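Local coordinates for protein putative isochorismatase (Burkholderia xenovorans, PDB 3OQP) that probably acts as a hydrolase of the isochorismatase family, related to nicotinamidases, though its natural substrate is not established, at residues R6-V11 / R107-L112; R39-A44 / P76-R81; V49-V54 / A82-V87. All blocks are in the same frame, centred on the assembly; numbering follows the deposited sequence. Where two conformers were deposited one is given.

Contact 1: R6-V11 / R107-L112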
loop_
_atom_site.group_PDB
_atom_site.type_symbol
_atom_site.label_atom_id
_atom_site.label_comp_id
_atom_site.label_asym_id
_atom_site.label_seq_id
_atom_site.Cartn_x
_atom_site.Cartn_y
_atom_site.Cartn_z
ATOM N N ARG A 6 -9.818 -6.629 -20.768
ATOM C CA ARG A 6 -9.791 -5.333 -21.468
ATOM C C ARG A 6 -8.878 -4.411 -20.664
ATOM O O ARG A 6 -9.266 -3.881 -19.630
ATOM C CB ARG A 6 -11.177 -4.813 -21.650
ATOM C CG ARG A 6 -11.251 -3.380 -22.170
ATOM C CD ARG A 6 -10.449 -3.082 -23.400
ATOM N NE ARG A 6 -10.894 -1.786 -23.915
ATOM C CZ ARG A 6 -10.377 -1.180 -24.959
ATOM N NH1 ARG A 6 -9.345 -1.750 -25.617
ATOM N NH2 ARG A 6 -10.852 0.026 -25.290
ATOM N N ARG A 7 -7.620 -4.387 -21.076
ATOM C CA ARG A 7 -6.518 -3.823 -20.335
ATOM C C ARG A 7 -6.278 -2.372 -20.775
ATOM O O ARG A 7 -6.426 -2.036 -21.951
ATOM C CB ARG A 7 -5.206 -4.635 -20.505
ATOM C CG ARG A 7 -5.248 -6.004 -19.936
ATOM C CD ARG A 7 -4.211 -6.957 -20.522
ATOM N NE ARG A 7 -3.963 -8.104 -19.691
ATOM C CZ ARG A 7 -4.091 -9.404 -20.012
ATOM N NH1 ARG A 7 -4.461 -9.795 -21.225
ATOM N NH2 ARG A 7 -3.708 -10.329 -19.149
ATOM N N ALA A 8 -5.834 -1.566 -19.824
ATOM C CA ALA A 8 -5.185 -0.289 -20.099
ATOM C C ALA A 8 -3.789 -0.426 -19.449
ATOM O O ALA A 8 -3.686 -0.845 -18.317
ATOM C CB ALA A 8 -5.958 0.964 -19.552
ATOM N N LEU A 9 -2.771 0.038 -20.141
ATOM C CA LEU A 9 -1.441 0.133 -19.569
ATOM C C LEU A 9 -1.238 1.561 -19.015
ATOM O O LEU A 9 -1.320 2.538 -19.761
ATOM C CB LEU A 9 -0.400 -0.130 -20.670
ATOM C CG LEU A 9 1.047 -0.047 -20.214
ATOM C CD1 LEU A 9 1.372 -1.211 -19.283
ATOM C CD2 LEU A 9 1.995 0.014 -21.451
ATOM N N ILE A 10 -0.953 1.662 -17.712
ATOM C CA ILE A 10 -0.659 2.992 -17.125
ATOM C C ILE A 10 0.823 3.043 -16.788
ATOM O O ILE A 10 1.377 2.043 -16.268
ATOM C CB ILE A 10 -1.551 3.218 -15.898
ATOM C CG1 ILE A 10 -1.473 4.681 -15.453
ATOM C CG2 ILE A 10 -1.268 2.263 -14.747
ATOM C CD1 ILE A 10 -2.585 5.082 -14.484
ATOM N N VAL A 11 1.475 4.091 -17.226
ATOM C CA VAL A 11 2.899 4.291 -17.125
ATOM C C VAL A 11 3.114 5.399 -16.143
ATOM O O VAL A 11 2.890 6.599 -16.477
ATOM C CB VAL A 11 3.468 4.656 -18.520
ATOM C CG1 VAL A 11 4.961 4.779 -18.449
ATOM C CG2 VAL A 11 3.091 3.522 -19.514
ATOM N N ARG A 107 -13.920 3.337 -21.637
ATOM C CA ARG A 107 -13.245 2.449 -22.596
ATOM C C ARG A 107 -13.419 0.992 -22.186
ATOM O O ARG A 107 -12.686 0.070 -22.633
ATOM C CB ARG A 107 -11.778 2.873 -22.724
ATOM C CG ARG A 107 -11.738 4.020 -23.671
ATOM C CD ARG A 107 -10.698 4.908 -23.405
ATOM N NE ARG A 107 -10.825 6.046 -24.314
ATOM C CZ ARG A 107 -11.483 7.166 -23.998
ATOM N NH1 ARG A 107 -12.022 7.338 -22.785
ATOM N NH2 ARG A 107 -11.516 8.163 -24.853
ATOM N N GLN A 108 -14.370 0.782 -21.297
ATOM C CA GLN A 108 -14.685 -0.583 -20.863
ATOM C C GLN A 108 -13.525 -1.315 -20.145
ATOM O O GLN A 108 -13.471 -2.544 -20.105
ATOM C CB GLN A 108 -15.086 -1.524 -22.090
ATOM C CG GLN A 108 -16.067 -1.055 -23.048
ATOM C CD GLN A 108 -16.635 -2.172 -23.872
ATOM O OE1 GLN A 108 -15.942 -2.879 -24.652
ATOM N NE2 GLN A 108 -17.926 -2.309 -23.754
ATOM N N ILE A 109 -12.580 -0.570 -19.585
ATOM C CA ILE A 109 -11.423 -1.218 -18.964
ATOM C C ILE A 109 -11.826 -2.005 -17.735
ATOM O O ILE A 109 -12.486 -1.459 -16.834
ATOM C CB ILE A 109 -10.363 -0.163 -18.600
ATOM C CG1 ILE A 109 -9.933 0.627 -19.839
ATOM C CG2 ILE A 109 -9.173 -0.807 -17.818
ATOM C CD1 ILE A 109 -9.388 -0.181 -21.023
ATOM N N ASP A 110 -11.428 -3.280 -17.670
ATOM C CA ASP A 110 -11.682 -4.107 -16.516
ATOM C C ASP A 110 -10.384 -4.469 -15.801
ATOM O O ASP A 110 -10.438 -5.017 -14.675
ATOM C CB ASP A 110 -12.546 -5.358 -16.810
ATOM C CG ASP A 110 -11.924 -6.368 -17.729
ATOM O OD1 ASP A 110 -10.711 -6.308 -18.037
ATOM O OD2 ASP A 110 -12.702 -7.270 -18.154
ATOM N N THR A 111 -9.237 -4.147 -16.403
ATOM C CA THR A 111 -7.917 -4.584 -15.937
ATOM C C THR A 111 -6.918 -3.462 -16.144
ATOM O O THR A 111 -6.754 -3.006 -17.272
ATOM C CB THR A 111 -7.440 -5.848 -16.686
ATOM O OG1 THR A 111 -8.440 -6.849 -16.587
ATOM C CG2 THR A 111 -6.149 -6.421 -16.130
ATOM N N LEU A 112 -6.274 -3.004 -15.049
ATOM C CA LEU A 112 -5.315 -1.917 -15.146
ATOM C C LEU A 112 -3.939 -2.514 -14.976
ATOM O O LEU A 112 -3.675 -3.145 -13.941
ATOM C CB LEU A 112 -5.566 -0.887 -14.050
ATOM C CG LEU A 112 -4.677 0.337 -14.046
ATOM C CD1 LEU A 112 -4.908 1.256 -15.293
ATOM C CD2 LEU A 112 -4.869 1.120 -12.732
#
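Six hydrogen bonds tie 6-11 to 107-112, and three acceptors take two donors each. Arg6 O receives Asp110 N at 3.0 Å, in the carbonyl plane, and Thr111 N at 3.2 Å, from above that plane and more bent, 137° at the hydrogen. In Asp110, chi1 of 65° sets CG in the crowded position between the backbone N and the carbonyl carbon, and OD1 accepts Arg6 N at 2.9 Å. Thr111 OG1 donates to the same OD1, and both donors meet it from above the carboxylate plane. Arg6 N and O are thus both held by the turn into strand 111-115.

The third doubly used acceptor is Arg107 O. The Arg6 chain, with CG anti to its own N, bends at chi2 (51°) so that the guanidinium comes side-on to this carbonyl. Arg6 NE lies 2.9 Å from Arg107 O, nearly along the C=O axis, while NH2 of Arg6 uses a lone pair of that oxygen. Both bonds run close to the guanidinium plane, which fixes its rotation. Gln108, at positive phi, is the C' residue of the Schellman motif that closes helix 100-105.

Beyond Arg6 the parallel register settles in, Arg7 with Thr111 and Ala8 with Leu112, and Ala8 N reaches Thr111 O at 3.1 Å. Arg7 lays CG beside Thr111 CB and carries its charge onward to Glu138; Arg7 O, buried here, has no polar partner in the model. On the face of Ala8 and Leu112, Ile109 CD1 packs 3.9 Å from Ala8 CB, and Ile10 CG2 lies 3.8 Å from Leu112 CD1, with Leu104 covering this face. The pairing of strands 7-12 and 111-115 belongs to the centre of the parallel, helix-flanked alpha/beta sheet of the isochorismatase fold.

Contact 2: R39-A44 / P76-R81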
loop_
_atom_site.group_PDB
_atom_site.type_symbol
_atom_site.label_atom_id
_atom_site.label_comp_id
_atom_site.label_asym_id
_atom_site.label_seq_id
_atom_site.Cartn_x
_atom_site.Cartn_y
_atom_site.Cartn_z
ATOM N N ARG A 39 9.111 -1.578 -23.987
ATOM C CA ARG A 39 8.557 -2.783 -24.650
ATOM C C ARG A 39 7.075 -2.889 -24.367
ATOM O O ARG A 39 6.306 -3.155 -25.270
ATOM C CB ARG A 39 9.253 -4.060 -24.213
ATOM C CG ARG A 39 10.668 -4.236 -24.683
ATOM C CD ARG A 39 11.129 -5.697 -24.606
ATOM N NE ARG A 39 11.088 -6.176 -23.298
ATOM C CZ ARG A 39 10.529 -7.325 -22.903
ATOM N NH1 ARG A 39 9.874 -8.143 -23.697
ATOM N NH2 ARG A 39 10.650 -7.613 -21.654
ATOM N N ALA A 40 6.685 -2.660 -23.119
ATOM C CA ALA A 40 5.271 -2.749 -22.775
ATOM C C ALA A 40 4.423 -1.710 -23.536
ATOM O O ALA A 40 3.378 -2.058 -24.073
ATOM C CB ALA A 40 5.063 -2.560 -21.259
HETATM N N MSE A 41 4.959 -0.496 -23.658
HETATM C CA MSE A 41 4.276 0.559 -24.412
HETATM C C MSE A 41 4.182 0.191 -25.898
HETATM O O MSE A 41 3.137 0.345 -26.509
HETATM C CB MSE A 41 5.017 1.895 -24.280
HETATM C CG MSE A 41 4.892 2.487 -22.839
HETATM SE SE MSE A 41 5.824 4.063 -22.631
HETATM C CE MSE A 41 4.805 5.109 -23.609
ATOM N N ASP A 42 5.257 -0.346 -26.480
ATOM C CA ASP A 42 5.248 -0.700 -27.891
ATOM C C ASP A 42 4.312 -1.852 -28.147
ATOM O O ASP A 42 3.613 -1.894 -29.158
ATOM C CB ASP A 42 6.656 -1.032 -28.352
ATOM C CG ASP A 42 7.549 0.166 -28.423
ATOM O OD1 ASP A 42 7.061 1.327 -28.427
ATOM O OD2 ASP A 42 8.815 0.014 -28.449
ATOM N N ALA A 43 4.320 -2.829 -27.245
ATOM C CA ALA A 43 3.429 -3.966 -27.356
ATOM C C ALA A 43 1.986 -3.521 -27.218
ATOM O O ALA A 43 1.112 -3.992 -27.974
ATOM C CB ALA A 43 3.778 -5.013 -26.307
ATOM N N ALA A 44 1.719 -2.644 -26.253
ATOM C CA ALA A 44 0.346 -2.133 -26.039
ATOM C C ALA A 44 -0.153 -1.450 -27.299
ATOM O O ALA A 44 -1.291 -1.674 -27.726
ATOM C CB ALA A 44 0.338 -1.146 -24.870
ATOM N N PRO A 76 12.845 10.346 -21.935
ATOM C CA PRO A 76 12.701 10.034 -23.352
ATOM C C PRO A 76 11.993 8.726 -23.761
ATOM O O PRO A 76 11.350 8.694 -24.790
ATOM C CB PRO A 76 14.169 10.025 -23.842
ATOM C CG PRO A 76 14.822 11.048 -22.989
ATOM C CD PRO A 76 14.204 10.848 -21.625
ATOM N N VAL A 77 12.015 7.682 -22.931
ATOM C CA VAL A 77 11.245 6.463 -23.228
ATOM C C VAL A 77 9.749 6.736 -23.393
ATOM O O VAL A 77 9.072 6.145 -24.234
ATOM C CB VAL A 77 11.427 5.346 -22.133
ATOM C CG1 VAL A 77 10.265 4.389 -22.141
ATOM C CG2 VAL A 77 12.695 4.579 -22.352
ATOM N N VAL A 78 9.235 7.618 -22.543
ATOM C CA VAL A 78 7.859 8.066 -22.661
ATOM C C VAL A 78 7.721 9.120 -23.712
ATOM O O VAL A 78 6.898 9.002 -24.605
ATOM C CB VAL A 78 7.330 8.663 -21.327
ATOM C CG1 VAL A 78 5.958 9.314 -21.557
ATOM C CG2 VAL A 78 7.267 7.567 -20.299
ATOM N N SER A 79 8.567 10.139 -23.631
ATOM C CA SER A 79 8.286 11.354 -24.400
ATOM C C SER A 79 8.403 11.128 -25.903
ATOM O O SER A 79 7.777 11.865 -26.693
ATOM C CB SER A 79 9.162 12.505 -23.937
ATOM O OG SER A 79 10.503 12.316 -24.320
ATOM N N GLU A 80 9.196 10.151 -26.325
ATOM C CA GLU A 80 9.316 9.902 -27.750
ATOM C C GLU A 80 8.322 8.870 -28.280
ATOM O O GLU A 80 8.398 8.472 -29.451
ATOM C CB GLU A 80 10.736 9.555 -28.089
ATOM C CG GLU A 80 11.719 10.648 -27.645
ATOM C CD GLU A 80 11.379 12.035 -28.177
ATOM O OE1 GLU A 80 11.253 12.155 -29.420
ATOM O OE2 GLU A 80 11.226 12.985 -27.349
ATOM N N ARG A 81 7.353 8.481 -27.449
ATOM C CA ARG A 81 6.327 7.528 -27.856
ATOM C C ARG A 81 4.932 8.130 -27.835
ATOM O O ARG A 81 4.690 9.132 -27.147
ATOM C CB ARG A 81 6.336 6.327 -26.914
ATOM C CG ARG A 81 7.521 5.378 -27.173
ATOM C CD ARG A 81 7.568 4.142 -26.277
ATOM N NE ARG A 81 8.486 3.158 -26.835
ATOM C CZ ARG A 81 9.792 3.293 -26.850
ATOM N NH1 ARG A 81 10.430 4.245 -26.179
ATOM N NH2 ARG A 81 10.496 2.364 -27.442
#
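Arg81 and Met41 share the bulk of this contact, and Arg81 alone meets both Met41 and Asp42. Its CG stands anti to the carbonyl carbon, and the chain runs extended from CG to NE, so the guanidinium is delivered to the surface of helix 30-47. There it grips Asp42 side-on, one nitrogen to each oxygen. Arg81 NE reaches Asp42 OD1 at 2.8 Å, and NH2 of Arg81 meets Asp42 OD2 at 3.1 Å in a straighter bond, 169° at the hydrogen.

Asp42 OD2 offers its syn lone pair, whereas OD1 is approached from above the carboxylate plane, with the two flat groups turned 35° against each other. Both oxygens nevertheless lie close to the guanidinium plane. The third nitrogen, Arg81 NH1, donates to Val77 O at 3.0 Å, on a lone pair of that carbonyl. Three in-plane bonds therefore hold the guanidinium flat between Asp42 and the backbone of helix 76-79.

Beneath the charged pair lies selenomethionine Met41, whose CB-CG bond also leaves anti to the carbonyl carbon. Chi2 is extended, and the bend comes only at chi3 (71°), which swings the terminal methyl back towards Arg81. Met41 CE rests 3.8 Å from Arg81 CB, and Met41 CB is 3.9 Å from Arg81 CD, so the two long chains cross obliquely through their aliphatic parts. Looser apolar contacts run from Met41 SE to Val77 CG1 and to Val78 CG2, the latter at 4.4 Å.

Met41 faces the sheet, packing on Leu9 and Val11 of strand 7-12 and on Val51 and Ile53 of strand 51-56, while Val78 touches Ile53. Helix 30-47 and the short helix 76-79 thus lie together on one side of the parallel sheet, with helix 179-188 touching helix 30-47 through Arg39, Ala43 and Ala44.

Contact 3: V49-V54 / A82-V87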
loop_
_atom_site.group_PDB
_atom_site.type_symbol
_atom_site.label_atom_id
_atom_site.label_comp_id
_atom_site.label_asym_id
_atom_site.label_seq_id
_atom_site.Cartn_x
_atom_site.Cartn_y
_atom_site.Cartn_z
ATOM N N VAL A 49 -4.075 -1.856 -26.830
ATOM C CA VAL A 49 -4.241 -1.592 -25.396
ATOM C C VAL A 49 -4.004 -0.104 -25.164
ATOM O O VAL A 49 -2.914 0.347 -25.463
ATOM C CB VAL A 49 -3.202 -2.418 -24.591
ATOM C CG1 VAL A 49 -3.206 -2.004 -23.108
ATOM C CG2 VAL A 49 -3.451 -3.931 -24.727
ATOM N N PRO A 50 -4.993 0.638 -24.626
ATOM C CA PRO A 50 -4.766 2.055 -24.392
ATOM C C PRO A 50 -3.609 2.259 -23.422
ATOM O O PRO A 50 -3.475 1.528 -22.436
ATOM C CB PRO A 50 -6.105 2.530 -23.797
ATOM C CG PRO A 50 -7.108 1.570 -24.226
ATOM C CD PRO A 50 -6.392 0.276 -24.370
ATOM N N VAL A 51 -2.812 3.277 -23.702
ATOM C CA VAL A 51 -1.667 3.636 -22.933
ATOM C C VAL A 51 -1.905 4.975 -22.267
ATOM O O VAL A 51 -2.227 6.006 -22.934
ATOM C CB VAL A 51 -0.426 3.735 -23.837
ATOM C CG1 VAL A 51 0.805 4.280 -23.034
ATOM C CG2 VAL A 51 -0.122 2.361 -24.445
ATOM N N VAL A 52 -1.809 5.038 -20.939
ATOM C CA VAL A 52 -2.060 6.255 -20.137
ATOM C C VAL A 52 -0.771 6.672 -19.474
ATOM O O VAL A 52 -0.141 5.826 -18.796
ATOM C CB VAL A 52 -3.089 5.968 -19.014
ATOM C CG1 VAL A 52 -3.320 7.231 -18.152
ATOM C CG2 VAL A 52 -4.383 5.386 -19.584
ATOM N N ILE A 53 -0.298 7.882 -19.711
ATOM C CA ILE A 53 0.881 8.421 -19.087
ATOM C C ILE A 53 0.475 9.295 -17.898
ATOM O O ILE A 53 -0.398 10.144 -18.001
ATOM C CB ILE A 53 1.660 9.292 -20.109
ATOM C CG1 ILE A 53 2.083 8.477 -21.322
ATOM C CG2 ILE A 53 2.854 10.026 -19.475
ATOM C CD1 ILE A 53 2.844 7.253 -21.039
ATOM N N VAL A 54 1.178 9.123 -16.783
ATOM C CA VAL A 54 0.980 9.896 -15.551
ATOM C C VAL A 54 2.277 10.670 -15.305
ATOM O O VAL A 54 3.363 10.052 -15.357
ATOM C CB VAL A 54 0.660 9.006 -14.368
ATOM C CG1 VAL A 54 0.433 9.847 -13.100
ATOM C CG2 VAL A 54 -0.549 8.079 -14.708
ATOM N N ALA A 82 4.027 7.485 -28.575
ATOM C CA ALA A 82 2.617 7.858 -28.576
ATOM C C ALA A 82 1.968 7.480 -27.251
ATOM O O ALA A 82 2.516 6.700 -26.453
ATOM C CB ALA A 82 1.904 7.174 -29.699
ATOM N N ARG A 83 0.810 8.063 -27.001
ATOM C CA ARG A 83 0.020 7.718 -25.840
ATOM C C ARG A 83 -1.440 7.944 -26.190
ATOM O O ARG A 83 -1.764 8.734 -27.108
ATOM C CB ARG A 83 0.365 8.584 -24.609
ATOM C CG ARG A 83 0.146 10.095 -24.853
ATOM C CD ARG A 83 0.460 10.885 -23.631
ATOM N NE ARG A 83 0.038 12.279 -23.762
ATOM C CZ ARG A 83 0.791 13.334 -23.503
ATOM N NH1 ARG A 83 2.060 13.207 -23.087
ATOM N NH2 ARG A 83 0.240 14.535 -23.648
ATOM N N ASP A 84 -2.349 7.358 -25.422
ATOM C CA ASP A 84 -3.785 7.648 -25.611
ATOM C C ASP A 84 -4.413 8.554 -24.603
ATOM O O ASP A 84 -5.468 9.147 -24.883
ATOM C CB ASP A 84 -4.524 6.338 -25.603
ATOM C CG ASP A 84 -3.969 5.408 -26.657
ATOM O OD1 ASP A 84 -4.106 5.691 -27.847
ATOM O OD2 ASP A 84 -3.400 4.326 -26.370
ATOM N N HIS A 85 -3.778 8.720 -23.456
ATOM C CA HIS A 85 -4.266 9.638 -22.421
ATOM C C HIS A 85 -3.101 10.077 -21.541
ATOM O O HIS A 85 -2.066 9.413 -21.478
ATOM C CB HIS A 85 -5.319 8.961 -21.575
ATOM C CG HIS A 85 -6.082 9.881 -20.686
ATOM N ND1 HIS A 85 -6.733 11.003 -21.145
ATOM C CD2 HIS A 85 -6.354 9.788 -19.366
ATOM C CE1 HIS A 85 -7.330 11.591 -20.120
ATOM N NE2 HIS A 85 -7.131 10.861 -19.030
ATOM N N TYR A 86 -3.283 11.226 -20.897
ATOM C CA TYR A 86 -2.352 11.890 -19.995
ATOM C C TYR A 86 -3.062 12.369 -18.751
ATOM O O TYR A 86 -4.160 12.879 -18.843
ATOM C CB TYR A 86 -1.661 13.043 -20.698
ATOM C CG TYR A 86 -0.779 13.872 -19.799
ATOM C CD1 TYR A 86 -1.327 14.952 -19.115
ATOM C CD2 TYR A 86 0.570 13.579 -19.614
ATOM C CE1 TYR A 86 -0.502 15.750 -18.306
ATOM C CE2 TYR A 86 1.367 14.373 -18.836
ATOM C CZ TYR A 86 0.834 15.425 -18.137
ATOM O OH TYR A 86 1.601 16.235 -17.342
ATOM N N VAL A 87 -2.456 12.161 -17.589
ATOM C CA VAL A 87 -2.949 12.548 -16.271
ATOM C C VAL A 87 -1.781 13.171 -15.496
ATOM O O VAL A 87 -0.734 12.525 -15.392
ATOM C CB VAL A 87 -3.460 11.364 -15.456
ATOM C CG1 VAL A 87 -3.866 11.833 -14.053
ATOM C CG2 VAL A 87 -4.645 10.697 -16.169
HETATM O O HOH W 1 -2.420 2.031 -27.509
#
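Strands 51-56 and 85-89 are the two parallel strands of a beta-alpha-beta unit, joined through helix 76-79; the axes of 51-54 and 85-87 come within 4.6 Å, at 23° to one another. Ile53 N to His85 O is a straight bond (168° at the hydrogen), and Val87 N meets Ile53 O at 2.9 Å, nearly along the C=O axis. The better buried part is the face of Val52, Val54, His85 and Val87, covered by helix 100-105 at Val52. Val52 CG1 meets the edge of the His85 ring at CD2 and lies 4.2 Å from Val87 CG2. This imidazole also stacks with Trp103, and its NE2 is bonded to Asp99.

Arg83 marks the solvent-exposed side, where its aliphatic part still packs on Ile53. Its CG takes the crowded position between N and carbonyl carbon (chi1 59°), sending the extended chain across Ile53 at about a right angle, with Arg83 CD 3.7 Å from Ile53 CG1. Tyr86 CB lies under one guanidinium face, offset toward its rim, while the tyrosine hydroxyl bonds to Gln55.

At the strand entry, Val51 O accepts both Asp84 N, at 2.8 Å, and the more bent His85 N. Exposed Asp84 returns the bond through the anti lone pair of OD2, 2.9 Å from Val51 N. A water donates to that same Asp84 OD2 and to Val49 O, 2.7 Å from each oxygen.

Contacts 1 and 3 lie in the same parallel sheet and share the border between strands 7-12 and 51-56: Leu9 O lies 2.8 Å from Val52 N and Leu9 N 2.8 Å from Pro50 O, both probable hydrogen bonds, and their centres are about 10 Å apart. Contact 2 covers one side of that sheet. It meets contact 1 where Leu9 CD2 approaches Ala40 O at 3.6 Å, and contact 3 where Met41 CE lies 3.9 Å from Ile53 CD1. Cys122, a sulfinoalanine in this crystal, belongs to none of the three; it follows the C-terminal end of strand 111-115, which contact 1 joins to strand 7-12, consistent with the nucleophilic cysteine of the family's catalytic triad.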